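PDB 3UCN: carbonic anhydrase from Coccomyxa sp. PA, which probably catalyses the reversible hydration of carbon dioxide to hydrogencarbonate, using one zinc ion per subunit. Local coordinates for residues 42-47 and 97-102; 46-51 and 69-74; 101-106 and 188-193. All coordinates share one frame; numbering follows the deposited sequence.

In the fold
All three contacts are buried and belong to one sheet, but their chemistry changes from its middle to its zinc-bearing end. Contact 1 lies about 4 Å from the centre of the chain and joins strands 42-47 and 97-103 by regular backbone pairing and apolar side chains. Contact 2 shares Gly46 and Cys47 with it and turns to strand 65-70, where loops, a metal-bound sulfur and two arginines take over. Contact 3 shares Cys101 and Gly102 with contact 1, reaches strand 182-189, and lies farthest from the centre. Contacts 2 and 3 meet at Arg51 and Asn105, and together they supply the protein's three cysteine and histidine zinc ligands.

Contact 1: residues 42-47 and 97-102; sequences YLYIGC and HILVCG. With ZN (zinc ion), chain C.
The rings of Tyr42 and His97 meet obliquely, their planes turned by 44° and their centroids 5.0 Å apart, with Tyr42 CE1 just 3.3 Å from His97 CD2. His97 ND1 is hydrogen-bonded to Ser182 OG. The isobutyl group of Leu99 sits between two tyrosines, its CG 4.1 Å from Tyr42 CD1 and its CB equally near CD1 of Tyr44. Turning away from its own backbone N (chi1 167°), the Tyr44 ring runs on to Cys101, whose CB lies 3.5 Å from CE1. With a serine in place of Tyr44, Cys101 and Leu99 would probably lose this cover, leaving a gap beside the two side chains. On the opposite face of the sheet Ile45 and Ile98 lie side by side, CD1 to CG2 4.1 Å. Ile98 meets Leu86 of helix 80-92 and Val165 of helix 146-167. Four nearly straight backbone bonds join the strands, alternating in direction; Ile45 N to Leu99 O, at 2.7 Å, is the shortest. Beyond them a water links Cys47 N to Cys101 O. Such adjacent parallel strands, delivering a zinc ligand, here Cys47, at their C-terminal ends, form the central sheet of the beta-class carbonic anhydrase fold.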
ATOM      1  N   TYR A  42      21.106 -14.393   7.039  1.00 49.75           N
ATOM      2  CA  TYR A  42      19.755 -14.367   7.565  1.00 50.25           C
ATOM      3  C   TYR A  42      18.936 -13.130   7.135  1.00 48.72           C
ATOM      4  O   TYR A  42      19.469 -12.012   7.130  1.00 47.89           O
ATOM      5  CB  TYR A  42      19.794 -14.423   9.085  1.00 51.40           C
ATOM      6  CG  TYR A  42      20.393 -15.708   9.584  1.00 55.61           C
ATOM      7  CD1 TYR A  42      19.593 -16.859   9.751  1.00 61.54           C
ATOM      8  CD2 TYR A  42      21.758 -15.804   9.833  1.00 60.14           C
ATOM      9  CE1 TYR A  42      20.134 -18.084  10.167  1.00 64.78           C
ATOM     10  CE2 TYR A  42      22.326 -17.021  10.244  1.00 64.78           C
ATOM     11  CZ  TYR A  42      21.511 -18.148  10.412  1.00 65.83           C
ATOM     12  OH  TYR A  42      22.068 -19.303  10.863  1.00 67.92           O
ATOM     13  N   LEU A  43      17.668 -13.355   6.782  1.00 46.00           N
ATOM     14  CA  LEU A  43      16.644 -12.313   6.883  1.00 44.28           C
ATOM     15  C   LEU A  43      15.861 -12.588   8.126  1.00 44.28           C
ATOM     16  O   LEU A  43      15.491 -13.702   8.337  1.00 45.16           O
ATOM     17  CB  LEU A  43      15.671 -12.381   5.722  1.00 43.06           C
ATOM     18  CG  LEU A  43      14.384 -11.534   5.711  1.00 42.18           C
ATOM     19  CD1 LEU A  43      14.616 -10.023   5.973  1.00 37.60           C
ATOM     20  CD2 LEU A  43      13.637 -11.748   4.354  1.00 40.66           C
ATOM     21  N   TYR A  44      15.573 -11.577   8.937  1.00 43.43           N
ATOM     22  CA  TYR A  44      14.712 -11.732  10.085  1.00 41.82           C
ATOM     23  C   TYR A  44      13.506 -10.781   9.938  1.00 42.94           C
ATOM     24  O   TYR A  44      13.670  -9.586   9.617  1.00 41.87           O
ATOM     25  CB  TYR A  44      15.482 -11.377  11.296  1.00 39.70           C
ATOM     26  CG  TYR A  44      14.690 -11.165  12.608  1.00 41.07           C
ATOM     27  CD1 TYR A  44      14.653 -12.167  13.596  1.00 37.13           C
ATOM     28  CD2 TYR A  44      14.075  -9.962  12.890  1.00 34.93           C
ATOM     29  CE1 TYR A  44      14.012 -11.962  14.833  1.00 41.95           C
ATOM     30  CE2 TYR A  44      13.419  -9.753  14.132  1.00 42.49           C
ATOM     31  CZ  TYR A  44      13.397 -10.763  15.090  1.00 42.60           C
ATOM     32  OH  TYR A  44      12.767 -10.555  16.267  1.00 43.92           O
ATOM     33  N   ILE A  45      12.312 -11.340  10.141  1.00 43.01           N
ATOM     34  CA  ILE A  45      11.075 -10.593  10.153  1.00 42.78           C
ATOM     35  C   ILE A  45      10.525 -10.728  11.587  1.00 43.01           C
ATOM     36  O   ILE A  45      10.204 -11.820  12.008  1.00 45.13           O
ATOM     37  CB  ILE A  45      10.127 -11.158   9.130  1.00 43.27           C
ATOM     38  CG1 ILE A  45      10.758 -11.059   7.736  1.00 43.47           C
ATOM     39  CG2 ILE A  45       8.759 -10.437   9.173  1.00 39.18           C
ATOM     40  CD1 ILE A  45      10.087 -11.905   6.744  1.00 43.01           C
ATOM     41  N   GLY A  46      10.462  -9.643  12.347  1.00 40.75           N
ATOM     42  CA  GLY A  46       9.909  -9.707  13.694  1.00 38.63           C
ATOM     43  C   GLY A  46       9.174  -8.422  14.015  1.00 39.06           C
ATOM     44  O   GLY A  46       8.911  -7.588  13.122  1.00 37.57           O
ATOM     45  N   CYS A  47       8.818  -8.231  15.291  1.00 39.52           N
ATOM     46  CA  CYS A  47       7.900  -7.170  15.648  1.00 38.34           C
ATOM     47  C   CYS A  47       8.731  -5.969  15.971  1.00 39.15           C
ATOM     48  O   CYS A  47       9.868  -6.102  16.459  1.00 39.92           O
ATOM     49  CB  CYS A  47       7.044  -7.612  16.845  1.00 38.22           C
ATOM     50  SG  CYS A  47       5.720  -6.351  17.265  1.00 41.76           S
ATOM     51  N   HIS A  97      18.516 -18.230   4.932  1.00 52.22           N
ATOM     52  CA  HIS A  97      17.551 -18.592   5.990  1.00 52.37           C
ATOM     53  C   HIS A  97      16.639 -17.403   6.294  1.00 50.32           C
ATOM     54  O   HIS A  97      17.135 -16.297   6.369  1.00 50.27           O
ATOM     55  CB  HIS A  97      18.279 -19.042   7.296  1.00 51.97           C
ATOM     56  CG  HIS A  97      19.468 -19.940   7.063  1.00 60.65           C
ATOM     57  ND1 HIS A  97      19.381 -21.138   6.374  1.00 64.74           N
ATOM     58  CD2 HIS A  97      20.771 -19.810   7.423  1.00 62.27           C
ATOM     59  CE1 HIS A  97      20.577 -21.697   6.315  1.00 65.01           C
ATOM     60  NE2 HIS A  97      21.433 -20.912   6.944  1.00 66.01           N
ATOM     61  N   ILE A  98      15.336 -17.622   6.514  1.00 48.78           N
ATOM     62  CA  ILE A  98      14.423 -16.511   6.842  1.00 46.20           C
ATOM     63  C   ILE A  98      13.836 -16.842   8.147  1.00 46.19           C
ATOM     64  O   ILE A  98      13.252 -17.885   8.268  1.00 45.89           O
ATOM     65  CB  ILE A  98      13.290 -16.419   5.838  1.00 46.04           C
ATOM     66  CG1 ILE A  98      13.866 -16.077   4.471  1.00 41.56           C
ATOM     67  CG2 ILE A  98      12.261 -15.406   6.326  1.00 43.84           C
ATOM     68  CD1 ILE A  98      12.865 -16.075   3.370  1.00 42.95           C
ATOM     69  N   LEU A  99      14.022 -15.970   9.139  1.00 46.62           N
ATOM     70  CA  LEU A  99      13.472 -16.126  10.470  1.00 46.90           C
ATOM     71  C   LEU A  99      12.225 -15.255  10.598  1.00 47.00           C
ATOM     72  O   LEU A  99      12.304 -14.052  10.432  1.00 46.65           O
ATOM     73  CB  LEU A  99      14.477 -15.693  11.532  1.00 46.75           C
ATOM     74  CG  LEU A  99      15.875 -16.312  11.464  1.00 50.28           C
ATOM     75  CD1 LEU A  99      16.743 -15.635  12.494  1.00 50.28           C
ATOM     76  CD2 LEU A  99      15.800 -17.787  11.806  1.00 48.86           C
ATOM     77  N   VAL A 100      11.077 -15.882  10.884  1.00 46.72           N
ATOM     78  CA  VAL A 100       9.865 -15.201  11.220  1.00 44.73           C
ATOM     79  C   VAL A 100       9.698 -15.385  12.700  1.00 44.79           C
ATOM     80  O   VAL A 100       9.514 -16.499  13.210  1.00 45.38           O
ATOM     81  CB  VAL A 100       8.670 -15.792  10.450  1.00 45.68           C
ATOM     82  CG1 VAL A 100       7.399 -14.949  10.675  1.00 42.69           C
ATOM     83  CG2 VAL A 100       8.977 -15.874   8.971  1.00 44.04           C
ATOM     84  N   CYS A 101       9.749 -14.282  13.422  1.00 43.64           N
ATOM     85  CA  CYS A 101       9.730 -14.363  14.835  1.00 41.97           C
ATOM     86  C   CYS A 101       8.576 -13.553  15.421  1.00 42.08           C
ATOM     87  O   CYS A 101       8.386 -12.386  15.126  1.00 40.81           O
ATOM     88  CB  CYS A 101      11.083 -13.843  15.302  1.00 42.00           C
ATOM     89  SG  CYS A 101      11.325 -13.681  17.103  1.00 49.38           S
ATOM     90  N   GLY A 102       7.785 -14.163  16.288  1.00 43.45           N
ATOM     91  CA  GLY A 102       6.793 -13.384  17.051  1.00 43.06           C
ATOM     92  C   GLY A 102       7.248 -13.421  18.486  1.00 44.62           C
ATOM     93  O   GLY A 102       8.319 -13.988  18.798  1.00 43.60           O
TER
HETATM   94 ZN    ZN C 228       4.676  -7.306  19.090  1.00 45.72          ZN
HETATM   95  O   HOH W   1       9.112 -10.537  16.942  1.00 42.02           O

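Contact 2: residues 46-51 and 69-74. With ZN (zinc ion), chain C.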
ATOM      1  N   GLY A  46      10.462  -9.643  12.347  1.00 40.75           N
ATOM      2  CA  GLY A  46       9.909  -9.707  13.694  1.00 38.63           C
ATOM      3  C   GLY A  46       9.174  -8.422  14.015  1.00 39.06           C
ATOM      4  O   GLY A  46       8.911  -7.588  13.122  1.00 37.57           O
ATOM      5  N   CYS A  47       8.818  -8.231  15.291  1.00 39.52           N
ATOM      6  CA  CYS A  47       7.900  -7.170  15.648  1.00 38.34           C
ATOM      7  C   CYS A  47       8.731  -5.969  15.971  1.00 39.15           C
ATOM      8  O   CYS A  47       9.868  -6.102  16.459  1.00 39.92           O
ATOM      9  CB  CYS A  47       7.044  -7.612  16.845  1.00 38.22           C
ATOM     10  SG  CYS A  47       5.720  -6.351  17.265  1.00 41.76           S
ATOM     11  N   ALA A  48       8.164  -4.803  15.701  1.00 39.00           N
ATOM     12  CA  ALA A  48       8.699  -3.509  16.120  1.00 39.76           C
ATOM     13  C   ALA A  48       8.850  -3.320  17.639  1.00 39.78           C
ATOM     14  O   ALA A  48       9.555  -2.434  18.091  1.00 40.05           O
ATOM     15  CB  ALA A  48       7.833  -2.416  15.606  1.00 37.50           C
ATOM     16  N   ASP A  49       8.114  -4.089  18.415  1.00 41.64           N
ATOM     17  CA  ASP A  49       8.239  -4.068  19.904  1.00 42.50           C
ATOM     18  C   ASP A  49       9.681  -3.796  20.426  1.00 42.03           C
ATOM     19  O   ASP A  49      10.638  -4.521  20.112  1.00 41.04           O
ATOM     20  CB  ASP A  49       7.764  -5.416  20.453  1.00 42.50           C
ATOM     21  CG  ASP A  49       7.607  -5.398  21.988  1.00 46.68           C
ATOM     22  OD1 ASP A  49       8.625  -5.580  22.698  1.00 50.83           O
ATOM     23  OD2 ASP A  49       6.474  -5.187  22.484  1.00 46.65           O
ATOM     24  N   SER A  50       9.819  -2.776  21.261  1.00 43.88           N
ATOM     25  CA  SER A  50      11.165  -2.420  21.836  1.00 43.78           C
ATOM     26  C   SER A  50      11.906  -3.505  22.622  1.00 44.07           C
ATOM     27  O   SER A  50      13.060  -3.299  22.980  1.00 45.50           O
ATOM     28  CB  SER A  50      11.038  -1.233  22.765  1.00 43.70           C
ATOM     29  OG  SER A  50      10.267  -1.621  23.893  1.00 43.22           O
ATOM     30  N   ARG A  51      11.288  -4.624  22.936  1.00 43.43           N
ATOM     31  CA  ARG A  51      12.044  -5.596  23.713  1.00 45.96           C
ATOM     32  C   ARG A  51      12.680  -6.665  22.885  1.00 46.89           C
ATOM     33  O   ARG A  51      13.239  -7.603  23.451  1.00 47.46           O
ATOM     34  CB  ARG A  51      11.190  -6.224  24.804  1.00 45.77           C
ATOM     35  CG  ARG A  51      10.561  -5.119  25.680  1.00 48.15           C
ATOM     36  CD  ARG A  51       9.351  -5.700  26.368  1.00 50.84           C
ATOM     37  NE  ARG A  51       8.204  -5.820  25.466  1.00 53.47           N
ATOM     38  CZ  ARG A  51       7.083  -6.465  25.783  1.00 54.99           C
ATOM     39  NH1 ARG A  51       6.988  -7.050  26.966  1.00 56.59           N
ATOM     40  NH2 ARG A  51       6.057  -6.524  24.933  1.00 49.60           N
ATOM     41  N   ARG A  69      11.284  -5.101  10.677  1.00 36.35           N
ATOM     42  CA  ARG A  69      10.546  -5.088  11.921  1.00 37.19           C
ATOM     43  C   ARG A  69       9.296  -4.197  11.726  1.00 37.75           C
ATOM     44  O   ARG A  69       9.419  -3.082  11.188  1.00 36.49           O
ATOM     45  CB  ARG A  69      11.392  -4.558  13.083  1.00 36.41           C
ATOM     46  CG  ARG A  69      12.308  -5.657  13.607  1.00 38.48           C
ATOM     47  CD  ARG A  69      13.281  -5.174  14.694  1.00 37.73           C
ATOM     48  NE  ARG A  69      12.572  -4.921  15.947  1.00 38.02           N
ATOM     49  CZ  ARG A  69      13.143  -4.384  17.036  1.00 44.49           C
ATOM     50  NH1 ARG A  69      14.476  -4.110  17.069  1.00 39.94           N
ATOM     51  NH2 ARG A  69      12.391  -4.195  18.125  1.00 38.97           N
ATOM     52  N   ASN A  70       8.101  -4.744  12.041  1.00 36.93           N
ATOM     53  CA  ASN A  70       6.844  -4.014  11.830  1.00 37.75           C
ATOM     54  C   ASN A  70       5.878  -4.383  12.957  1.00 37.95           C
ATOM     55  O   ASN A  70       6.171  -5.310  13.724  1.00 38.06           O
ATOM     56  CB  ASN A  70       6.256  -4.258  10.422  1.00 35.35           C
ATOM     57  CG  ASN A  70       5.762  -5.689  10.209  1.00 37.76           C
ATOM     58  OD1 ASN A  70       5.027  -6.188  11.012  1.00 35.41           O
ATOM     59  ND2 ASN A  70       6.162  -6.354   9.064  1.00 34.41           N
ATOM     60  N   VAL A  71       4.769  -3.649  13.086  1.00 37.46           N
ATOM     61  CA  VAL A  71       3.850  -3.886  14.182  1.00 39.14           C
ATOM     62  C   VAL A  71       3.147  -5.266  13.990  1.00 39.19           C
ATOM     63  O   VAL A  71       2.318  -5.442  13.126  1.00 38.31           O
ATOM     64  CB  VAL A  71       2.857  -2.737  14.283  1.00 39.48           C
ATOM     65  CG1 VAL A  71       1.775  -3.058  15.256  1.00 41.65           C
ATOM     66  CG2 VAL A  71       3.592  -1.475  14.700  1.00 37.62           C
ATOM     67  N   GLY A  72       3.481  -6.231  14.828  1.00 38.13           N
ATOM     68  CA  GLY A  72       2.888  -7.535  14.676  1.00 38.25           C
ATOM     69  C   GLY A  72       3.642  -8.574  13.880  1.00 36.92           C
ATOM     70  O   GLY A  72       3.093  -9.651  13.634  1.00 37.21           O
ATOM     71  N   ASN A  73       4.840  -8.250  13.396  1.00 36.73           N
ATOM     72  CA  ASN A  73       5.575  -9.172  12.480  1.00 37.48           C
ATOM     73  C   ASN A  73       4.756  -9.811  11.322  1.00 38.45           C
ATOM     74  O   ASN A  73       4.764 -11.063  11.129  1.00 39.97           O
ATOM     75  CB  ASN A  73       6.396 -10.252  13.263  1.00 37.01           C
ATOM     76  CG  ASN A  73       5.575 -11.031  14.264  1.00 37.57           C
ATOM     77  OD1 ASN A  73       5.496 -10.637  15.448  1.00 39.63           O
ATOM     78  ND2 ASN A  73       4.902 -12.097  13.810  1.00 34.47           N
ATOM     79  N   LEU A  74       4.094  -8.950  10.519  1.00 37.52           N
ATOM     80  CA  LEU A  74       3.178  -9.414   9.498  1.00 36.90           C
ATOM     81  C   LEU A  74       3.865  -9.482   8.140  1.00 37.50           C
ATOM     82  O   LEU A  74       4.680  -8.585   7.818  1.00 36.32           O
ATOM     83  CB  LEU A  74       1.991  -8.431   9.369  1.00 36.58           C
ATOM     84  CG  LEU A  74       1.195  -8.118  10.657  1.00 37.32           C
ATOM     85  CD1 LEU A  74       0.126  -7.072  10.237  1.00 38.59           C
ATOM     86  CD2 LEU A  74       0.572  -9.386  11.256  1.00 35.56           C
TER
HETATM   87 ZN    ZN C 228       4.676  -7.306  19.090  1.00 45.72          ZN
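Cys47 SG, a zinc ligand at 2.3 Å from the metal, also accepts a hydrogen bond across the contact from Gly72 N, 3.3 Å away at 163°. A second, longer one reaches Cys47 SG from Asp49 N at 3.5 Å; two backbone N-H groups, besides the zinc ion, thus help to orient the sulfur and would probably help to stabilise its negative charge. Gly72 lies in a type II turn from Asn70 to Asn73, taking the positive phi, and its N-H points to the sulfur. Asn70 O is gripped from opposite faces of its plane, by Asn73 N closing the turn and by Ala48 N at 2.9 Å from the other segment. Beside it Asn73 CB presses on Gly46 C, 3.4 Å away. Arg69 bends at chi3 (72°) to lay the edge of its guanidinium against the 46-51 backbone, and its NE donates to Cys47 O at 3.0 Å. Asp49 binds zinc in another crystal structure of this protein, but here its OD2 stands 4.4 Å from the zinc ion. Arg51 holds that carboxylate side-on, NE to OD1 at 2.8 Å and NH2 to OD2, while Arg51 N closes an Asx turn on OD1. This is the aspartate-arginine pair familiar from the beta-class active site. The contact closes the beta-alpha-beta unit of strand 42-47, helix 54-57 and strand 65-70; Trp126 NE1 of helix 122-126 is hydrogen-bonded to Val71 O, Asn157 of helix 146-167 packs on Asn73, and Phe66 of a second subunit packs on Ala48.

Contact 3: residues 101-106 and 188-193; sequences CGHYNC and YTPGTG. With ZN (zinc ion), chain C.
His103 and Tyr188 pair side by side where two parallel strands of the beta-class carbonic anhydrase sheet, 97-103 and 182-189, reach the zinc site. In the first shell His103 NE2 binds the zinc ion at 2.2 Å and Cys106 SG binds it at 2.4 Å, with Cys47 from the neighbouring strand as a further ligand. Cys106 CB rests 3.3 Å above one face of the imidazole of His103, offset toward its rim. The ring is turned into line by chi1 of 69°, which sets CG between the backbone N and the carbonyl carbon. Its far nitrogen, ND1, makes a weak hydrogen bond to Tyr104 O at 2.8 Å. Pro190 CG lies near the ring plane, 4.0 Å from His103 ND1, while Tyr104 O is displaced to the other side of that plane. Together these two neighbours probably limit how the imidazole can rotate.

The next layer is the backbone. Tyr188 N donates to Gly102 O at 2.9 Å, and Tyr104 N returns a bond to Tyr188 O at 3.0 Å, so His103 is bracketed by two interstrand bonds. The turn that follows brings Cys106 to the N-cap of helix 107-114, and on that turn Asn105 OD1 accepts a hydrogen bond from Arg51 NH1. Farther out, Phe31 of a second subunit packs on Tyr188, while Tyr104 carries its hydroxyl to Glu155 on helix 146-167. At the edge of the Tyr104 ring, Thr189 OG1 comes to 3.4 Å from CD1, near the ring plane.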
ATOM      1  N   CYS A 101       9.749 -14.282  13.422  1.00 43.64           N
ATOM      2  CA  CYS A 101       9.730 -14.363  14.835  1.00 41.97           C
ATOM      3  C   CYS A 101       8.576 -13.553  15.421  1.00 42.08           C
ATOM      4  O   CYS A 101       8.386 -12.386  15.126  1.00 40.81           O
ATOM      5  CB  CYS A 101      11.083 -13.843  15.302  1.00 42.00           C
ATOM      6  SG  CYS A 101      11.325 -13.681  17.103  1.00 49.38           S
ATOM      7  N   GLY A 102       7.785 -14.163  16.288  1.00 43.45           N
ATOM      8  CA  GLY A 102       6.793 -13.384  17.051  1.00 43.06           C
ATOM      9  C   GLY A 102       7.248 -13.421  18.486  1.00 44.62           C
ATOM     10  O   GLY A 102       8.319 -13.988  18.798  1.00 43.60           O
ATOM     11  N   HIS A 103       6.463 -12.815  19.374  1.00 43.92           N
ATOM     12  CA  HIS A 103       6.840 -12.831  20.740  1.00 44.11           C
ATOM     13  C   HIS A 103       5.623 -12.697  21.674  1.00 45.28           C
ATOM     14  O   HIS A 103       4.595 -12.011  21.329  1.00 46.27           O
ATOM     15  CB  HIS A 103       7.772 -11.658  20.993  1.00 42.98           C
ATOM     16  CG  HIS A 103       7.074 -10.341  20.897  1.00 44.03           C
ATOM     17  ND1 HIS A 103       6.671  -9.642  22.008  1.00 42.23           N
ATOM     18  CD2 HIS A 103       6.609  -9.643  19.818  1.00 39.02           C
ATOM     19  CE1 HIS A 103       6.065  -8.524  21.636  1.00 38.85           C
ATOM     20  NE2 HIS A 103       6.004  -8.511  20.312  1.00 41.46           N
ATOM     21  N   TYR A 104       5.747 -13.260  22.884  1.00 44.61           N
ATOM     22  CA  TYR A 104       4.639 -13.179  23.822  1.00 45.69           C
ATOM     23  C   TYR A 104       4.513 -11.756  24.265  1.00 46.33           C
ATOM     24  O   TYR A 104       5.475 -10.990  24.189  1.00 47.33           O
ATOM     25  CB  TYR A 104       4.808 -14.169  24.997  1.00 45.77           C
ATOM     26  CG  TYR A 104       4.808 -15.610  24.482  1.00 46.46           C
ATOM     27  CD1 TYR A 104       5.978 -16.387  24.466  1.00 48.69           C
ATOM     28  CD2 TYR A 104       3.636 -16.181  23.971  1.00 45.34           C
ATOM     29  CE1 TYR A 104       5.961 -17.714  23.987  1.00 47.25           C
ATOM     30  CE2 TYR A 104       3.607 -17.502  23.512  1.00 47.04           C
ATOM     31  CZ  TYR A 104       4.768 -18.242  23.520  1.00 50.15           C
ATOM     32  OH  TYR A 104       4.712 -19.500  23.003  1.00 55.11           O
ATOM     33  N   ASN A 105       3.323 -11.394  24.733  1.00 46.20           N
ATOM     34  CA  ASN A 105       3.050 -10.073  25.218  1.00 45.62           C
ATOM     35  C   ASN A 105       3.118  -9.055  24.075  1.00 46.44           C
ATOM     36  O   ASN A 105       3.383  -7.866  24.269  1.00 47.22           O
ATOM     37  CB  ASN A 105       3.938  -9.736  26.403  1.00 45.38           C
ATOM     38  CG  ASN A 105       3.455  -8.528  27.149  1.00 47.73           C
ATOM     39  OD1 ASN A 105       4.094  -7.494  27.124  1.00 50.20           O
ATOM     40  ND2 ASN A 105       2.291  -8.637  27.808  1.00 50.87           N
ATOM     41  N   CYS A 106       2.874  -9.561  22.859  1.00 46.09           N
ATOM     42  CA  CYS A 106       2.739  -8.748  21.659  1.00 43.23           C
ATOM     43  C   CYS A 106       1.438  -7.899  21.637  1.00 41.94           C
ATOM     44  O   CYS A 106       0.322  -8.422  21.514  1.00 41.59           O
ATOM     45  CB  CYS A 106       2.840  -9.670  20.449  1.00 41.64           C
ATOM     46  SG  CYS A 106       2.780  -8.701  18.945  1.00 41.90           S
ATOM     47  N   TYR A 188       9.666 -15.504  20.877  1.00 50.82           N
ATOM     48  CA  TYR A 188      10.574 -15.034  21.887  1.00 51.49           C
ATOM     49  C   TYR A 188       9.769 -14.621  23.112  1.00 52.37           C
ATOM     50  O   TYR A 188       8.654 -14.131  22.963  1.00 52.92           O
ATOM     51  CB  TYR A 188      11.353 -13.864  21.312  1.00 51.44           C
ATOM     52  CG  TYR A 188      12.216 -13.057  22.271  1.00 52.06           C
ATOM     53  CD1 TYR A 188      13.569 -13.414  22.542  1.00 52.24           C
ATOM     54  CD2 TYR A 188      11.717 -11.910  22.835  1.00 50.55           C
ATOM     55  CE1 TYR A 188      14.385 -12.608  23.403  1.00 52.11           C
ATOM     56  CE2 TYR A 188      12.490 -11.130  23.700  1.00 56.68           C
ATOM     57  CZ  TYR A 188      13.816 -11.488  23.993  1.00 56.94           C
ATOM     58  OH  TYR A 188      14.508 -10.649  24.865  1.00 58.09           O
ATOM     59  N   THR A 189      10.310 -14.812  24.315  1.00 52.27           N
ATOM     60  CA  THR A 189       9.588 -14.400  25.528  1.00 53.29           C
ATOM     61  C   THR A 189      10.311 -13.214  26.117  1.00 54.57           C
ATOM     62  O   THR A 189      11.413 -13.370  26.594  1.00 54.53           O
ATOM     63  CB  THR A 189       9.514 -15.575  26.568  1.00 52.80           C
ATOM     64  OG1 THR A 189       9.041 -16.759  25.896  1.00 53.40           O
ATOM     65  CG2 THR A 189       8.596 -15.267  27.714  1.00 52.67           C
ATOM     66  N   PRO A 190       9.701 -12.019  26.096  1.00 56.04           N
ATOM     67  CA  PRO A 190      10.424 -10.853  26.651  1.00 57.68           C
ATOM     68  C   PRO A 190      10.871 -11.012  28.120  1.00 59.82           C
ATOM     69  O   PRO A 190      11.933 -10.450  28.513  1.00 60.14           O
ATOM     70  CB  PRO A 190       9.434  -9.674  26.501  1.00 57.88           C
ATOM     71  CG  PRO A 190       8.417 -10.128  25.531  1.00 57.96           C
ATOM     72  CD  PRO A 190       8.372 -11.669  25.584  1.00 55.80           C
ATOM     73  N   GLY A 191      10.109 -11.773  28.915  1.00 60.56           N
ATOM     74  CA  GLY A 191      10.410 -11.911  30.348  1.00 61.75           C
ATOM     75  C   GLY A 191      11.560 -12.847  30.689  1.00 62.59           C
ATOM     76  O   GLY A 191      12.053 -12.791  31.800  1.00 64.10           O
ATOM     77  N   THR A 192      11.998 -13.699  29.761  1.00 62.06           N
ATOM     78  CA  THR A 192      13.107 -14.594  30.022  1.00 61.85           C
ATOM     79  C   THR A 192      14.280 -14.460  29.011  1.00 61.68           C
ATOM     80  O   THR A 192      15.323 -15.113  29.188  1.00 61.64           O
ATOM     81  CB  THR A 192      12.664 -16.069  29.948  1.00 62.59           C
ATOM     82  OG1 THR A 192      12.153 -16.345  28.640  1.00 65.43           O
ATOM     83  CG2 THR A 192      11.582 -16.408  30.961  1.00 63.69           C
ATOM     84  N   GLY A 193      14.087 -13.696  27.926  1.00 60.05           N
ATOM     85  CA  GLY A 193      15.115 -13.481  26.882  1.00 57.67           C
ATOM     86  C   GLY A 193      15.377 -14.679  26.011  1.00 56.87           C
ATOM     87  O   GLY A 193      16.355 -14.723  25.249  1.00 55.56           O
TER
HETATM   88 ZN    ZN C 228       4.676  -7.306  19.090  1.00 45.72          ZN